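Local coordinates for SNF1-like protein kinase ssp2 (Schizosaccharomyces pombe, PDB 2QRD) that probably phosphorylates proteins as the catalytic subunit of an AMPK-family complex, its C-terminal region, which belongs to the KA1-like clan, pairing with a partner subunit, at residues Phe15-Ile26 and Leu82-Asp93. Sequence-based numbering, arbitrary orientation.
Sequences FGVRCRGDAPEI and LYEVMPGCFMLD
Strand 17-20 pairs antiparallel with strand 89-93, V17 and C19 forming hydrogen-bonded pairs with L92 and F90. L92 N to V17 O is short and nearly straight (2.8 Å, 174°), in the carbonyl plane, whereas F90 N stands above the carbonyl plane of C19. G21 N to G88 O (3.1 Å) carries the ladder into the type II turn M86-C89, which closes a hairpin with a classic bulge, V85 and M86 both facing C89.

Apolar contacts gather on the face bearing C19 and F90. With CG anti to its carbonyl carbon (chi1 -58°), F90 sends its ring against the start of helix 23-37: I26 CD1 lies 3.3 Å from CD1 of F90, A23 CB 3.9 Å from its CZ, and G21 O sits in plane at its edge. Loss of this ring to an alanine would probably leave A23 and I26 facing a gap. L82 CD1 touches both I26 CG2 (3.6 Å) and C19 SG.

On the face of R18 and M91, M91 bends at chi3, bringing CE 3.8 Å from F15 CB. F15 pairs with a strand of the SPCC1919.03c chain, whose H63 ND1 hydrogen-bonds D93 OD1. The outermost strand of this chain's sheet thus leads into a helix laid on that sheet, as in KA1-like domains.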
loop_
_atom_site.group_PDB
_atom_site.type_symbol
_atom_site.label_atom_id
_atom_site.label_comp_id
_atom_site.label_asym_id
_atom_site.label_seq_id
_atom_site.Cartn_x
_atom_site.Cartn_y
_atom_site.Cartn_z
ATOM N N PHE A 15 -11.811 12.976 11.250
ATOM C CA PHE A 15 -12.571 11.877 11.797
ATOM C C PHE A 15 -14.015 12.056 11.347
ATOM O O PHE A 15 -14.486 13.188 11.193
ATOM C CB PHE A 15 -12.470 11.834 13.324
ATOM C CG PHE A 15 -11.232 11.137 13.831
ATOM C CD1 PHE A 15 -10.226 11.854 14.488
ATOM C CD2 PHE A 15 -11.059 9.765 13.646
ATOM C CE1 PHE A 15 -9.072 11.211 14.959
ATOM C CE2 PHE A 15 -9.912 9.109 14.106
ATOM C CZ PHE A 15 -8.918 9.836 14.758
ATOM N N GLY A 16 -14.671 10.923 11.082
ATOM C CA GLY A 16 -16.087 10.854 10.808
ATOM C C GLY A 16 -16.501 11.369 9.449
ATOM O O GLY A 16 -15.685 11.456 8.538
ATOM N N VAL A 17 -17.796 11.668 9.341
ATOM C CA VAL A 17 -18.380 12.363 8.215
ATOM C C VAL A 17 -19.053 13.704 8.659
ATOM O O VAL A 17 -19.663 13.802 9.721
ATOM C CB VAL A 17 -19.233 11.363 7.242
ATOM C CG1 VAL A 17 -19.520 10.011 7.875
ATOM C CG2 VAL A 17 -20.446 12.001 6.565
ATOM N N ARG A 18 -18.852 14.739 7.854
ATOM C CA ARG A 18 -19.393 16.068 8.125
ATOM C C ARG A 18 -20.878 16.111 7.806
ATOM O O ARG A 18 -21.336 15.509 6.819
ATOM C CB ARG A 18 -18.699 17.145 7.279
ATOM C CG ARG A 18 -17.198 17.253 7.385
ATOM C CD ARG A 18 -16.812 18.644 6.985
ATOM N NE ARG A 18 -15.487 18.754 6.367
ATOM C CZ ARG A 18 -14.333 18.883 7.032
ATOM N NH1 ARG A 18 -14.307 18.872 8.370
ATOM N NH2 ARG A 18 -13.195 19.008 6.353
ATOM N N CYS A 19 -21.620 16.819 8.650
ATOM C CA CYS A 19 -23.028 17.061 8.406
ATOM C C CYS A 19 -23.371 18.469 8.810
ATOM O O CYS A 19 -22.601 19.128 9.499
ATOM C CB CYS A 19 -23.981 16.022 9.064
ATOM S SG CYS A 19 -23.304 14.820 10.187
ATOM N N ARG A 20 -24.516 18.929 8.341
ATOM C CA ARG A 20 -24.982 20.287 8.586
ATOM C C ARG A 20 -26.480 20.267 8.718
ATOM O O ARG A 20 -27.129 19.289 8.346
ATOM C CB ARG A 20 -24.577 21.228 7.446
ATOM C CG ARG A 20 -23.166 21.807 7.585
ATOM C CD ARG A 20 -23.034 23.137 6.873
ATOM N NE ARG A 20 -22.453 23.022 5.530
ATOM C CZ ARG A 20 -22.805 23.785 4.489
ATOM N NH1 ARG A 20 -22.207 23.619 3.312
ATOM N NH2 ARG A 20 -23.765 24.703 4.613
ATOM N N GLY A 21 -27.024 21.347 9.255
ATOM C CA GLY A 21 -28.467 21.518 9.345
ATOM C C GLY A 21 -28.958 21.198 10.736
ATOM O O GLY A 21 -28.368 21.624 11.727
ATOM N N ASP A 22 -30.029 20.414 10.792
ATOM C CA ASP A 22 -30.697 20.079 12.039
ATOM C C ASP A 22 -30.254 18.711 12.513
ATOM O O ASP A 22 -30.219 17.770 11.723
ATOM C CB ASP A 22 -32.202 20.061 11.815
ATOM C CG ASP A 22 -32.929 20.989 12.739
ATOM O OD1 ASP A 22 -32.874 22.225 12.501
ATOM O OD2 ASP A 22 -33.563 20.483 13.695
ATOM N N ALA A 23 -29.941 18.595 13.801
ATOM C CA ALA A 23 -29.447 17.335 14.371
ATOM C C ALA A 23 -30.488 16.203 14.367
ATOM O O ALA A 23 -30.133 15.064 14.063
ATOM C CB ALA A 23 -28.868 17.558 15.767
ATOM N N PRO A 24 -31.778 16.508 14.683
ATOM C CA PRO A 24 -32.815 15.500 14.462
ATOM C C PRO A 24 -33.049 15.151 12.972
ATOM O O PRO A 24 -33.391 14.004 12.670
ATOM C CB PRO A 24 -34.059 16.135 15.084
ATOM C CG PRO A 24 -33.537 17.188 15.988
ATOM C CD PRO A 24 -32.364 17.721 15.274
ATOM N N GLU A 25 -32.853 16.103 12.057
ATOM C CA GLU A 25 -32.923 15.777 10.626
ATOM C C GLU A 25 -31.758 14.886 10.159
ATOM O O GLU A 25 -31.936 13.998 9.311
ATOM C CB GLU A 25 -33.052 17.035 9.753
ATOM C CG GLU A 25 -34.442 17.681 9.810
ATOM C CD GLU A 25 -34.488 19.073 9.150
ATOM O OE1 GLU A 25 -33.569 19.375 8.330
ATOM O OE2 GLU A 25 -35.436 19.858 9.447
ATOM N N ILE A 26 -30.574 15.148 10.716
ATOM C CA ILE A 26 -29.388 14.351 10.481
ATOM C C ILE A 26 -29.570 12.956 11.085
ATOM O O ILE A 26 -29.250 11.958 10.445
ATOM C CB ILE A 26 -28.111 15.030 11.066
ATOM C CG1 ILE A 26 -27.789 16.336 10.328
ATOM C CG2 ILE A 26 -26.909 14.098 10.977
ATOM C CD1 ILE A 26 -26.829 17.238 11.099
ATOM N N LEU A 82 -23.228 11.291 17.001
ATOM C CA LEU A 82 -23.317 12.651 16.508
ATOM C C LEU A 82 -22.757 13.638 17.554
ATOM O O LEU A 82 -23.035 13.533 18.758
ATOM C CB LEU A 82 -24.760 13.020 16.071
ATOM C CG LEU A 82 -24.935 14.201 15.079
ATOM C CD1 LEU A 82 -24.485 13.840 13.652
ATOM C CD2 LEU A 82 -26.344 14.768 15.032
ATOM N N TYR A 83 -21.930 14.561 17.061
ATOM C CA TYR A 83 -21.363 15.649 17.833
ATOM C C TYR A 83 -21.617 16.995 17.160
ATOM O O TYR A 83 -21.463 17.122 15.925
ATOM C CB TYR A 83 -19.859 15.505 17.947
ATOM C CG TYR A 83 -19.359 14.347 18.760
ATOM C CD1 TYR A 83 -19.514 14.314 20.154
ATOM C CD2 TYR A 83 -18.683 13.296 18.139
ATOM C CE1 TYR A 83 -19.034 13.253 20.899
ATOM C CE2 TYR A 83 -18.191 12.234 18.876
ATOM C CZ TYR A 83 -18.360 12.227 20.244
ATOM O OH TYR A 83 -17.870 11.160 20.933
ATOM N N GLU A 84 -21.954 18.015 17.952
ATOM C CA GLU A 84 -21.915 19.360 17.392
ATOM C C GLU A 84 -20.492 19.922 17.400
ATOM O O GLU A 84 -19.815 19.972 18.453
ATOM C CB GLU A 84 -22.894 20.310 18.064
ATOM C CG GLU A 84 -23.181 21.526 17.201
ATOM C CD GLU A 84 -23.855 22.665 17.953
ATOM O OE1 GLU A 84 -25.095 22.619 18.108
ATOM O OE2 GLU A 84 -23.148 23.624 18.363
ATOM N N VAL A 85 -20.040 20.332 16.219
ATOM C CA VAL A 85 -18.741 20.964 16.080
ATOM C C VAL A 85 -18.857 22.440 16.386
ATOM O O VAL A 85 -18.041 22.981 17.116
ATOM C CB VAL A 85 -18.134 20.739 14.678
ATOM C CG1 VAL A 85 -16.854 21.557 14.507
ATOM C CG2 VAL A 85 -17.862 19.254 14.468
ATOM N N MET A 86 -19.887 23.075 15.819
ATOM C CA MET A 86 -20.267 24.462 16.105
ATOM C C MET A 86 -21.701 24.664 15.620
ATOM O O MET A 86 -22.238 23.791 14.943
ATOM C CB MET A 86 -19.335 25.425 15.383
ATOM C CG MET A 86 -19.263 25.221 13.883
ATOM S SD MET A 86 -18.211 26.474 13.141
ATOM C CE MET A 86 -17.271 25.434 11.992
ATOM N N PRO A 87 -22.332 25.814 15.938
ATOM C CA PRO A 87 -23.740 25.912 15.507
ATOM C C PRO A 87 -23.913 25.566 14.016
ATOM O O PRO A 87 -23.264 26.165 13.154
ATOM C CB PRO A 87 -24.119 27.374 15.814
ATOM C CG PRO A 87 -22.812 28.077 16.147
ATOM C CD PRO A 87 -21.879 27.026 16.652
ATOM N N GLY A 88 -24.738 24.559 13.739
ATOM C CA GLY A 88 -25.032 24.144 12.365
ATOM C C GLY A 88 -24.158 23.039 11.782
ATOM O O GLY A 88 -24.484 22.490 10.726
ATOM N N CYS A 89 -23.049 22.721 12.445
ATOM C CA CYS A 89 -22.092 21.768 11.894
ATOM C C CYS A 89 -21.815 20.622 12.852
ATOM O O CYS A 89 -21.561 20.838 14.052
ATOM C CB CYS A 89 -20.785 22.464 11.523
ATOM S SG CYS A 89 -21.075 23.915 10.535
ATOM N N PHE A 90 -21.851 19.408 12.298
ATOM C CA PHE A 90 -21.816 18.186 13.096
ATOM C C PHE A 90 -20.813 17.190 12.523
ATOM O O PHE A 90 -20.509 17.220 11.317
ATOM C CB PHE A 90 -23.217 17.555 13.185
ATOM C CG PHE A 90 -24.246 18.460 13.774
ATOM C CD1 PHE A 90 -25.032 19.277 12.958
ATOM C CD2 PHE A 90 -24.436 18.514 15.159
ATOM C CE1 PHE A 90 -25.992 20.146 13.507
ATOM C CE2 PHE A 90 -25.391 19.364 15.711
ATOM C CZ PHE A 90 -26.161 20.195 14.875
ATOM N N MET A 91 -20.272 16.343 13.392
ATOM C CA MET A 91 -19.549 15.160 12.934
ATOM C C MET A 91 -20.365 13.918 13.275
ATOM O O MET A 91 -20.914 13.780 14.390
ATOM C CB MET A 91 -18.142 15.064 13.561
ATOM C CG MET A 91 -17.383 13.786 13.220
ATOM S SD MET A 91 -16.067 13.301 14.350
ATOM C CE MET A 91 -14.902 14.668 14.210
ATOM N N LEU A 92 -20.467 13.020 12.309
ATOM C CA LEU A 92 -20.913 11.684 12.625
ATOM C C LEU A 92 -19.665 10.822 12.853
ATOM O O LEU A 92 -18.943 10.480 11.918
ATOM C CB LEU A 92 -21.801 11.134 11.512
ATOM C CG LEU A 92 -22.443 9.748 11.700
ATOM C CD1 LEU A 92 -23.446 9.762 12.893
ATOM C CD2 LEU A 92 -23.111 9.349 10.374
ATOM N N ASP A 93 -19.390 10.523 14.115
ATOM C CA ASP A 93 -18.289 9.654 14.483
ATOM C C ASP A 93 -18.761 8.176 14.346
ATOM O O ASP A 93 -19.903 7.837 14.676
ATOM C CB ASP A 93 -17.765 10.027 15.885
ATOM C CG ASP A 93 -16.643 9.093 16.385
ATOM O OD1 ASP A 93 -15.501 9.119 15.823
ATOM O OD2 ASP A 93 -16.911 8.336 17.355
#